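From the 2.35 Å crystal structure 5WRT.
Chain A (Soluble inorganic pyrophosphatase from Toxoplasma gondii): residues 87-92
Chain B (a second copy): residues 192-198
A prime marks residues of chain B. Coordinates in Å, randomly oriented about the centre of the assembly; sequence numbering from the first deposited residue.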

ATOM      1  N   SER A  87      -4.235  -5.585   2.195  1.00 28.41           N
ATOM      2  CA  SER A  87      -3.441  -5.320   1.008  1.00 26.92           C
ATOM      3  C   SER A  87      -2.311  -6.333   0.908  1.00 26.98           C
ATOM      4  O   SER A  87      -1.864  -6.892   1.914  1.00 27.64           O
ATOM      5  N   THR A  88      -1.865  -6.576  -0.322  1.00 26.28           N
ATOM      6  CA  THR A  88      -0.733  -7.464  -0.542  1.00 27.08           C
ATOM      7  C   THR A  88       0.564  -6.796  -0.096  1.00 25.99           C
ATOM      8  O   THR A  88       0.806  -5.617  -0.374  1.00 25.67           O
ATOM      9  N   LEU A  89       1.392  -7.556   0.619  1.00 24.84           N
ATOM     10  CA  LEU A  89       2.718  -7.093   1.003  1.00 25.06           C
ATOM     11  C   LEU A  89       3.697  -7.357  -0.135  1.00 25.65           C
ATOM     12  O   LEU A  89       3.781  -8.480  -0.641  1.00 25.56           O
ATOM     13  N   TYR A  90       4.437  -6.326  -0.535  1.00 23.99           N
ATOM     14  CA  TYR A  90       5.288  -6.396  -1.717  1.00 24.07           C
ATOM     15  C   TYR A  90       6.723  -6.792  -1.399  1.00 24.61           C
ATOM     16  O   TYR A  90       7.590  -6.676  -2.270  1.00 25.28           O
ATOM     17  N   TRP A  91       6.995  -7.246  -0.179  1.00 23.59           N
ATOM     18  CA  TRP A  91       8.340  -7.630   0.219  1.00 23.81           C
ATOM     19  C   TRP A  91       8.266  -8.813   1.170  1.00 24.20           C
ATOM     20  O   TRP A  91       7.275  -8.992   1.882  1.00 24.22           O
ATOM     21  N   ASN A  92       9.318  -9.630   1.162  1.00 23.30           N
ATOM     22  CA  ASN A  92       9.428 -10.702   2.140  1.00 24.07           C
ATOM     23  C   ASN A  92       9.446 -10.117   3.546  1.00 23.87           C
ATOM     24  O   ASN A  92      10.139  -9.133   3.819  1.00 22.93           O
TER
ATOM     25  N   ARG B 192       2.514   3.108  -7.476  1.00 28.56           N
ATOM     26  CA  ARG B 192       3.814   2.622  -7.928  1.00 28.76           C
ATOM     27  C   ARG B 192       3.914   1.107  -7.800  1.00 27.70           C
ATOM     28  O   ARG B 192       4.515   0.445  -8.654  1.00 29.68           O
ATOM     29  N   TRP B 193       3.330   0.539  -6.742  1.00 27.48           N
ATOM     30  CA  TRP B 193       3.576  -0.846  -6.366  1.00 26.99           C
ATOM     31  C   TRP B 193       2.419  -1.799  -6.641  1.00 27.01           C
ATOM     32  O   TRP B 193       2.627  -3.017  -6.585  1.00 26.93           O
ATOM     33  N   TYR B 194       1.216  -1.297  -6.934  1.00 28.86           N
ATOM     34  CA  TYR B 194       0.037  -2.155  -6.894  1.00 29.51           C
ATOM     35  C   TYR B 194       0.014  -3.216  -7.990  1.00 30.31           C
ATOM     36  O   TYR B 194      -0.777  -4.158  -7.886  1.00 29.23           O
ATOM     37  N   LYS B 195       0.850  -3.104  -9.020  1.00 31.06           N
ATOM     38  CA  LYS B 195       0.902  -4.107 -10.075  1.00 32.39           C
ATOM     39  C   LYS B 195       2.118  -5.020  -9.981  1.00 33.81           C
ATOM     40  O   LYS B 195       2.369  -5.788 -10.915  1.00 35.74           O
ATOM     41  N   LEU B 196       2.876  -4.964  -8.884  1.00 31.60           N
ATOM     42  CA  LEU B 196       3.964  -5.923  -8.697  1.00 31.69           C
ATOM     43  C   LEU B 196       3.475  -7.364  -8.585  1.00 32.75           C
ATOM     44  O   LEU B 196       4.043  -8.238  -9.264  1.00 34.22           O
ATOM     45  N   PRO B 197       2.463  -7.696  -7.775  1.00 31.04           N
ATOM     46  CA  PRO B 197       2.022  -9.100  -7.735  1.00 32.99           C
ATOM     47  C   PRO B 197       1.330  -9.549  -9.009  1.00 34.55           C
ATOM     48  O   PRO B 197       1.437 -10.726  -9.370  1.00 36.70           O
ATOM     49  N   THR B 198       0.628  -8.652  -9.704  1.00 35.35           N
ATOM     50  CA  THR B 198      -0.110  -9.058 -10.896  1.00 37.25           C
ATOM     51  C   THR B 198       0.778  -9.089 -12.134  1.00 37.62           C
ATOM     52  O   THR B 198       0.631  -9.979 -12.980  1.00 39.56           O
TER

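This is an apolar, largely aromatic contact between two copies of the pyrophosphatase, built around Tyr90 and Trp193′, with no hydrogen bond crossing between the stretches. The two stretches together bury 310 Å².

Tyr90 is the centre of the contact and loses 100 Å² to the other stretch, the largest share of any residue here. Its CA-to-CB bond points toward chain B. With chi1 in the m well (-51°) and chi2 at -66°, the ring packs against Trp193′, Tyr194′, Leu196′ and Pro197′. A type I beta turn spans Trp193′ to Leu196′. The turn is closed by a backbone hydrogen bond from Leu196′ N to Trp193′ O, 3.0 Å long. The same carbonyl lies over one face of the Tyr90 ring, with Tyr90 CE1 3.3 Å from Trp193′ O. This is a close packing contact, and the oxygen has its hydrogen-bond donor within its own turn.

Trp193′ also points toward the other stretch, with chi1 m (-70°) and chi2 101°. Its CB sits over the face of the Tyr90 ring in a CH-pi contact. The distance from Trp193′ CB to the centroid of the Tyr90 ring is 3.9 Å, at 22° off the ring normal. The nearest side-chain atoms, Tyr90 CE2 and Trp193′ CB, are 3.6 Å apart. The Tyr90 ring and the five-membered ring of Trp193′ are inclined by only 21°, but their centroids are 5.7 Å apart. They are slid past each other and barely overlap.

Trp91 approaches the indole differently. Its CA-to-CB bond points sideways, but the end of the side chain comes nearer to chain B. Chi1 is m (-50°) and chi2 is -91°. The edge of Trp91 is directed at the face of Trp193′. The planes meet at 64°, and the centroids of the six-membered rings are 5.1 Å apart. The closest atoms are Trp91 CZ2 and Trp193′ CE2, at 3.8 Å.

Leu196′ and Pro197′ add aliphatic surface, and both point toward chain A. Leu196′ has chi1 t (-169°) and chi2 p (75°). Its CD2 lies 3.9 Å from Tyr90 CB and 3.8 Å from Tyr90 O. Pro197′, with a C-gamma endo pucker, meets the edge of the tyrosine ring, where Tyr90 CE1 is 3.6 Å from Pro197′ CD. Thr88, chi1 m, points toward the other stretch and makes a lighter contact: its CG2 is 4.1 Å from Pro197′ CG.

Tyr194′, chi1 p (78°), points away overall, yet its CA and CB lie near the Tyr90 hydroxyl. Tyr90 OH is 3.5 Å from Tyr194′ CA and 4.1 Å from Tyr194′ CB. Tyr90 OH, Thr88 OG1 and Trp193′ NE1 are hydrogen-bonded elsewhere in the structure. Lys195′, at the N-cap position before the following helix, points away and makes no contact with the chain A stretch.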

ATOM      1  CB  SER A  87      -2.869  -3.900   1.029  1.00 27.48           C
ATOM      2  OG  SER A  87      -3.893  -2.943   0.820  1.00 28.00           O
ATOM      3  CB  THR A  88      -0.646  -7.857  -2.019  1.00 28.22           C
ATOM      4  OG1 THR A  88      -1.796  -8.635  -2.379  1.00 28.51           O
ATOM      5  CG2 THR A  88       0.605  -8.671  -2.292  1.00 26.16           C
ATOM      6  CB  LEU A  89       3.173  -7.799   2.280  1.00 23.48           C
ATOM      7  CG  LEU A  89       4.301  -7.173   3.102  1.00 23.41           C
ATOM      8  CD1 LEU A  89       4.179  -5.660   3.149  1.00 22.78           C
ATOM      9  CD2 LEU A  89       4.278  -7.748   4.505  1.00 24.09           C
ATOM     10  CB  TYR A  90       5.280  -5.054  -2.453  1.00 24.27           C
ATOM     11  CG  TYR A  90       3.894  -4.530  -2.735  1.00 25.42           C
ATOM     12  CD1 TYR A  90       3.044  -5.197  -3.606  1.00 25.89           C
ATOM     13  CD2 TYR A  90       3.434  -3.366  -2.130  1.00 23.92           C
ATOM     14  CE1 TYR A  90       1.776  -4.725  -3.868  1.00 25.50           C
ATOM     15  CE2 TYR A  90       2.164  -2.884  -2.386  1.00 23.67           C
ATOM     16  CZ  TYR A  90       1.340  -3.569  -3.256  1.00 25.22           C
ATOM     17  OH  TYR A  90       0.076  -3.100  -3.518  1.00 24.82           O
ATOM     18  CB  TRP A  91       9.083  -6.459   0.881  1.00 23.25           C
ATOM     19  CG  TRP A  91       9.026  -5.192   0.081  1.00 23.46           C
ATOM     20  CD1 TRP A  91       9.917  -4.779  -0.867  1.00 23.75           C
ATOM     21  CD2 TRP A  91       8.010  -4.181   0.144  1.00 22.50           C
ATOM     22  NE1 TRP A  91       9.523  -3.574  -1.394  1.00 23.82           N
ATOM     23  CE2 TRP A  91       8.356  -3.184  -0.790  1.00 24.23           C
ATOM     24  CE3 TRP A  91       6.845  -4.022   0.900  1.00 21.87           C
ATOM     25  CZ2 TRP A  91       7.579  -2.043  -0.985  1.00 25.42           C
ATOM     26  CZ3 TRP A  91       6.076  -2.889   0.705  1.00 22.52           C
ATOM     27  CH2 TRP A  91       6.446  -1.914  -0.230  1.00 23.03           C
ATOM     28  CB  ASN A  92      10.686 -11.530   1.889  1.00 26.04           C
ATOM     29  CG  ASN A  92      10.725 -12.114   0.492  1.00 27.54           C
ATOM     30  OD1 ASN A  92       9.955 -13.016   0.163  1.00 28.52           O
ATOM     31  ND2 ASN A  92      11.620 -11.597  -0.341  1.00 26.50           N
TER
ATOM     32  CB  ARG B 192       4.941   3.295  -7.144  1.00 28.67           C
ATOM     33  CG  ARG B 192       6.319   3.051  -7.750  1.00 30.09           C
ATOM     34  CD  ARG B 192       7.418   2.991  -6.699  1.00 30.73           C
ATOM     35  NE  ARG B 192       7.535   4.235  -5.947  1.00 29.57           N
ATOM     36  CZ  ARG B 192       8.225   5.292  -6.359  1.00 30.29           C
ATOM     37  NH1 ARG B 192       8.860   5.257  -7.523  1.00 32.35           N
ATOM     38  NH2 ARG B 192       8.278   6.384  -5.611  1.00 29.00           N
ATOM     39  CB  TRP B 193       3.930  -0.931  -4.876  1.00 25.73           C
ATOM     40  CG  TRP B 193       5.269  -0.358  -4.544  1.00 26.83           C
ATOM     41  CD1 TRP B 193       5.528   0.869  -4.007  1.00 25.60           C
ATOM     42  CD2 TRP B 193       6.539  -0.989  -4.737  1.00 28.33           C
ATOM     43  NE1 TRP B 193       6.881   1.040  -3.849  1.00 26.19           N
ATOM     44  CE2 TRP B 193       7.526  -0.085  -4.291  1.00 26.88           C
ATOM     45  CE3 TRP B 193       6.940  -2.230  -5.242  1.00 27.23           C
ATOM     46  CZ2 TRP B 193       8.886  -0.384  -4.336  1.00 27.51           C
ATOM     47  CZ3 TRP B 193       8.291  -2.524  -5.285  1.00 28.57           C
ATOM     48  CH2 TRP B 193       9.247  -1.605  -4.835  1.00 28.54           C
ATOM     49  CB  TYR B 194      -1.241  -1.311  -6.956  1.00 28.33           C
ATOM     50  CG  TYR B 194      -1.629  -0.774  -8.322  1.00 29.37           C
ATOM     51  CD1 TYR B 194      -2.852  -1.106  -8.893  1.00 29.66           C
ATOM     52  CD2 TYR B 194      -0.795   0.091  -9.021  1.00 31.43           C
ATOM     53  CE1 TYR B 194      -3.225  -0.609 -10.129  1.00 31.18           C
ATOM     54  CE2 TYR B 194      -1.161   0.594 -10.259  1.00 31.74           C
ATOM     55  CZ  TYR B 194      -2.378   0.240 -10.808  1.00 34.19           C
ATOM     56  OH  TYR B 194      -2.749   0.734 -12.037  1.00 37.67           O
ATOM     57  CB  LYS B 195       0.858  -3.439 -11.451  1.00 33.76           C
ATOM     58  CG  LYS B 195      -0.449  -2.734 -11.721  1.00 34.80           C
ATOM     59  CD  LYS B 195      -0.440  -2.003 -13.045  1.00 38.68           C
ATOM     60  CE  LYS B 195      -1.850  -1.909 -13.596  1.00 41.16           C
ATOM     61  NZ  LYS B 195      -1.884  -1.887 -15.080  1.00 44.69           N
ATOM     62  CB  LEU B 196       4.803  -5.523  -7.476  1.00 30.23           C
ATOM     63  CG  LEU B 196       6.126  -6.280  -7.310  1.00 31.47           C
ATOM     64  CD1 LEU B 196       7.166  -5.785  -8.309  1.00 32.28           C
ATOM     65  CD2 LEU B 196       6.654  -6.173  -5.885  1.00 28.50           C
ATOM     66  CB  PRO B 197       1.078  -9.144  -6.526  1.00 31.08           C
ATOM     67  CG  PRO B 197       0.646  -7.754  -6.335  1.00 31.14           C
ATOM     68  CD  PRO B 197       1.775  -6.886  -6.755  1.00 28.49           C
ATOM     69  CB  THR B 198      -1.301  -8.126 -11.125  1.00 36.03           C
ATOM     70  OG1 THR B 198      -0.879  -6.762 -10.992  1.00 37.72           O
ATOM     71  CG2 THR B 198      -2.403  -8.408 -10.115  1.00 35.55           C
TER